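Local coordinates for PR domain zinc finger protein 2 (PDB 2QPW), which uses S-adenosyl-L-methionine to methylate a specific lysine of histone H3 through its PR (SET-related) domain, the part present here, at residues 70-78 and 86-94. Residues are numbered along the deposited sequence; the frame is centred on the assembly and turned at random.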
loop_
_atom_site.group_PDB
_atom_site.type_symbol
_atom_site.label_atom_id
_atom_site.label_comp_id
_atom_site.label_asym_id
_atom_site.label_seq_id
_atom_site.Cartn_x
_atom_site.Cartn_y
_atom_site.Cartn_z
ATOM N N VAL A 70 17.931 2.122 0.299
ATOM C CA VAL A 70 16.653 1.795 -0.362
ATOM C C VAL A 70 16.664 2.343 -1.797
ATOM O O VAL A 70 17.176 3.424 -2.035
ATOM C CB VAL A 70 15.437 2.258 0.475
ATOM C CG1 VAL A 70 14.112 1.865 -0.196
ATOM C CG2 VAL A 70 15.513 1.617 1.870
ATOM N N LYS A 71 16.109 1.576 -2.739
ATOM C CA LYS A 71 16.228 1.862 -4.187
ATOM C C LYS A 71 14.914 2.279 -4.880
ATOM O O LYS A 71 14.910 2.598 -6.082
ATOM C CB LYS A 71 16.825 0.645 -4.913
ATOM C CG LYS A 71 17.076 -0.615 -4.040
ATOM C CD LYS A 71 15.818 -1.477 -3.740
ATOM C CE LYS A 71 15.160 -1.168 -2.377
ATOM N NZ LYS A 71 14.867 -2.399 -1.607
ATOM N N ASN A 72 13.814 2.302 -4.139
ATOM C CA ASN A 72 12.554 2.777 -4.694
ATOM C C ASN A 72 11.743 3.518 -3.626
ATOM O O ASN A 72 12.081 3.454 -2.419
ATOM C CB ASN A 72 11.772 1.623 -5.346
ATOM C CG ASN A 72 11.183 0.669 -4.318
ATOM O OD1 ASN A 72 10.134 0.938 -3.753
ATOM N ND2 ASN A 72 11.883 -0.432 -4.054
ATOM N N ASN A 73 10.708 4.237 -4.060
ATOM C CA ASN A 73 9.803 4.931 -3.142
ATOM C C ASN A 73 8.379 4.345 -3.213
ATOM O O ASN A 73 7.386 5.033 -2.919
ATOM C CB ASN A 73 9.754 6.436 -3.474
ATOM C CG ASN A 73 11.114 7.101 -3.435
ATOM O OD1 ASN A 73 11.815 7.032 -2.436
ATOM N ND2 ASN A 73 11.486 7.781 -4.531
ATOM N N VAL A 74 8.279 3.085 -3.643
ATOM C CA VAL A 74 6.979 2.447 -3.873
ATOM C C VAL A 74 6.579 1.509 -2.712
ATOM O O VAL A 74 5.476 1.615 -2.173
ATOM C CB VAL A 74 6.975 1.681 -5.232
ATOM C CG1 VAL A 74 5.700 0.878 -5.364
ATOM C CG2 VAL A 74 7.143 2.696 -6.400
ATOM N N TYR A 75 7.501 0.644 -2.305
ATOM C CA TYR A 75 7.231 -0.393 -1.314
ATOM C C TYR A 75 7.802 -0.047 0.090
ATOM O O TYR A 75 8.177 -0.957 0.836
ATOM C CB TYR A 75 7.805 -1.723 -1.838
ATOM C CG TYR A 75 7.129 -2.242 -3.094
ATOM C CD1 TYR A 75 5.800 -2.679 -3.045
ATOM C CD2 TYR A 75 7.811 -2.321 -4.313
ATOM C CE1 TYR A 75 5.163 -3.193 -4.157
ATOM C CE2 TYR A 75 7.135 -2.837 -5.485
ATOM C CZ TYR A 75 5.818 -3.260 -5.365
ATOM O OH TYR A 75 5.108 -3.811 -6.440
ATOM N N MET A 76 7.818 1.250 0.447
ATOM C CA MET A 76 8.449 1.729 1.694
ATOM C C MET A 76 7.787 2.972 2.286
ATOM O O MET A 76 7.167 3.765 1.558
ATOM C CB MET A 76 9.954 2.014 1.463
ATOM C CG MET A 76 10.284 3.378 0.792
ATOM S SD MET A 76 10.628 4.734 2.002
ATOM C CE MET A 76 11.116 6.082 0.956
ATOM N N TRP A 77 7.943 3.132 3.601
ATOM C CA TRP A 77 7.565 4.358 4.330
ATOM C C TRP A 77 8.751 4.796 5.204
ATOM O O TRP A 77 9.585 3.966 5.599
ATOM C CB TRP A 77 6.324 4.131 5.220
ATOM C CG TRP A 77 5.050 3.964 4.381
ATOM C CD1 TRP A 77 4.499 2.778 3.942
ATOM C CD2 TRP A 77 4.194 5.008 3.901
ATOM N NE1 TRP A 77 3.367 3.033 3.187
ATOM C CE2 TRP A 77 3.152 4.385 3.149
ATOM C CE3 TRP A 77 4.214 6.413 3.998
ATOM C CZ2 TRP A 77 2.129 5.127 2.515
ATOM C CZ3 TRP A 77 3.192 7.165 3.362
ATOM C CH2 TRP A 77 2.176 6.498 2.596
ATOM N N GLU A 78 8.787 6.078 5.562
ATOM C CA GLU A 78 9.853 6.571 6.483
ATOM C C GLU A 78 9.304 6.826 7.876
ATOM O O GLU A 78 8.239 7.452 8.021
ATOM C CB GLU A 78 10.519 7.823 5.866
ATOM C CG GLU A 78 11.207 7.465 4.524
ATOM C CD GLU A 78 11.831 8.655 3.825
ATOM O OE1 GLU A 78 12.886 9.121 4.316
ATOM O OE2 GLU A 78 11.297 9.078 2.759
ATOM N N TRP A 86 16.126 8.682 11.231
ATOM C CA TRP A 86 15.094 8.432 10.215
ATOM C C TRP A 86 15.405 7.123 9.502
ATOM O O TRP A 86 16.514 6.953 8.969
ATOM C CB TRP A 86 15.000 9.615 9.211
ATOM C CG TRP A 86 14.164 10.703 9.764
ATOM C CD1 TRP A 86 14.588 11.881 10.395
ATOM C CD2 TRP A 86 12.743 10.712 9.803
ATOM N NE1 TRP A 86 13.482 12.611 10.790
ATOM C CE2 TRP A 86 12.340 11.910 10.448
ATOM C CE3 TRP A 86 11.757 9.820 9.339
ATOM C CZ2 TRP A 86 10.988 12.237 10.643
ATOM C CZ3 TRP A 86 10.390 10.151 9.541
ATOM C CH2 TRP A 86 10.029 11.336 10.183
ATOM N N MET A 87 14.450 6.190 9.515
ATOM C CA MET A 87 14.681 4.907 8.907
ATOM C C MET A 87 13.619 4.608 7.832
ATOM O O MET A 87 12.498 5.112 7.923
ATOM C CB MET A 87 14.788 3.837 10.019
ATOM C CG MET A 87 16.029 4.194 11.014
ATOM S SD MET A 87 17.643 3.886 10.265
ATOM C CE MET A 87 17.394 2.247 10.059
ATOM N N CYS A 88 14.005 3.890 6.785
ATOM C CA CYS A 88 13.032 3.413 5.783
ATOM C C CYS A 88 12.554 2.040 6.229
ATOM O O CYS A 88 13.371 1.201 6.655
ATOM C CB CYS A 88 13.684 3.288 4.404
ATOM S SG CYS A 88 14.230 4.863 3.740
ATOM N N ILE A 89 11.242 1.807 6.131
ATOM C CA ILE A 89 10.617 0.508 6.453
ATOM C C ILE A 89 10.313 -0.131 5.083
ATOM O O ILE A 89 9.383 0.322 4.394
ATOM C CB ILE A 89 9.330 0.758 7.262
ATOM C CG1 ILE A 89 9.621 1.608 8.525
ATOM C CG2 ILE A 89 8.642 -0.574 7.638
ATOM C CD1 ILE A 89 10.765 1.036 9.478
ATOM N N ASP A 90 11.136 -1.102 4.683
ATOM C CA ASP A 90 11.228 -1.525 3.279
ATOM C C ASP A 90 10.625 -2.923 3.072
ATOM O O ASP A 90 11.149 -3.920 3.601
ATOM C CB ASP A 90 12.703 -1.552 2.831
ATOM C CG ASP A 90 12.861 -1.825 1.342
ATOM O OD1 ASP A 90 11.855 -1.754 0.595
ATOM O OD2 ASP A 90 14.016 -2.074 0.909
ATOM N N ALA A 91 9.527 -2.977 2.316
ATOM C CA ALA A 91 8.838 -4.231 1.995
ATOM C C ALA A 91 9.016 -4.594 0.516
ATOM O O ALA A 91 8.235 -5.382 -0.034
ATOM C CB ALA A 91 7.330 -4.152 2.367
ATOM N N THR A 92 10.035 -4.030 -0.137
ATOM C CA THR A 92 10.353 -4.409 -1.534
ATOM C C THR A 92 10.408 -5.946 -1.711
ATOM O O THR A 92 9.843 -6.488 -2.677
ATOM C CB THR A 92 11.665 -3.716 -2.068
ATOM O OG1 THR A 92 11.519 -2.293 -2.003
ATOM C CG2 THR A 92 11.928 -4.090 -3.502
ATOM N N ASP A 93 11.058 -6.630 -0.756
ATOM C CA ASP A 93 11.046 -8.104 -0.661
ATOM C C ASP A 93 9.763 -8.513 0.095
ATOM O O ASP A 93 9.611 -8.228 1.276
ATOM C CB ASP A 93 12.301 -8.577 0.105
ATOM C CG ASP A 93 12.352 -10.093 0.299
ATOM O OD1 ASP A 93 11.366 -10.789 -0.062
ATOM O OD2 ASP A 93 13.392 -10.565 0.851
ATOM N N PRO A 94 8.814 -9.167 -0.595
ATOM C CA PRO A 94 7.527 -9.408 0.094
ATOM C C PRO A 94 7.581 -10.375 1.298
ATOM O O PRO A 94 6.681 -10.345 2.144
ATOM C CB PRO A 94 6.637 -10.002 -0.998
ATOM C CG PRO A 94 7.549 -10.577 -1.999
ATOM C CD PRO A 94 8.846 -9.735 -1.958
#
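Thr-92 OG1 links the two segments through Asn-72: it accepts from Asn-72 ND2 at 2.8 Å and lies only 8° out of that amide's plane. The same hydroxyl donates to Asp-90 OD1 at 2.7 Å, on the syn lone pair of that oxygen. The other carboxylate oxygen, Asp-90 OD2, forms a salt bridge with Lys-71 NZ (2.7 Å), also on its syn side; the lysine chain, bent at chi2, chi3 and chi4, brings NZ to the carboxylate, the two side chains crossing at about a right angle. Lys-65 is a second salt-bridge partner of OD2, so this buried carboxylate has two cationic neighbours, which should favour its ionised form. Beside it, Val-70 CG2 packs on Cys-88 CB at 3.5 Å, and Met-76 SD approaches Cys-88 SG from the neighbouring strand.

Met-76, Cys-88 and Asp-90 share one face of an antiparallel hairpin, strands 76-81 and 85-90, within the PR domain, and the Asn-72 and Lys-71 contacts lie at its end; strand 63-65 adds a third strand along 85-90. Trp-77 and Ile-89 form its hydrogen-bonded pair here, with Ile-89 N to Trp-77 O at 2.8 Å the shorter bond. Beyond the paired strands, Ala-91 N still reaches Tyr-75 O.

Two Asx turns position the polar first shell. Asn-72 OD1 accepts from Val-74 N and Tyr-75 N, the latter nearly straight at 171°, fixing the amide so that ND2 faces Thr-92. On the opposing segment, Asp-90 OD1 receives Thr-92 N from above the carboxylate plane. Farther out, Arg-101 bonds to the carbonyls of Ala-91 and Thr-92 and makes a cation-pi contact with Tyr-75.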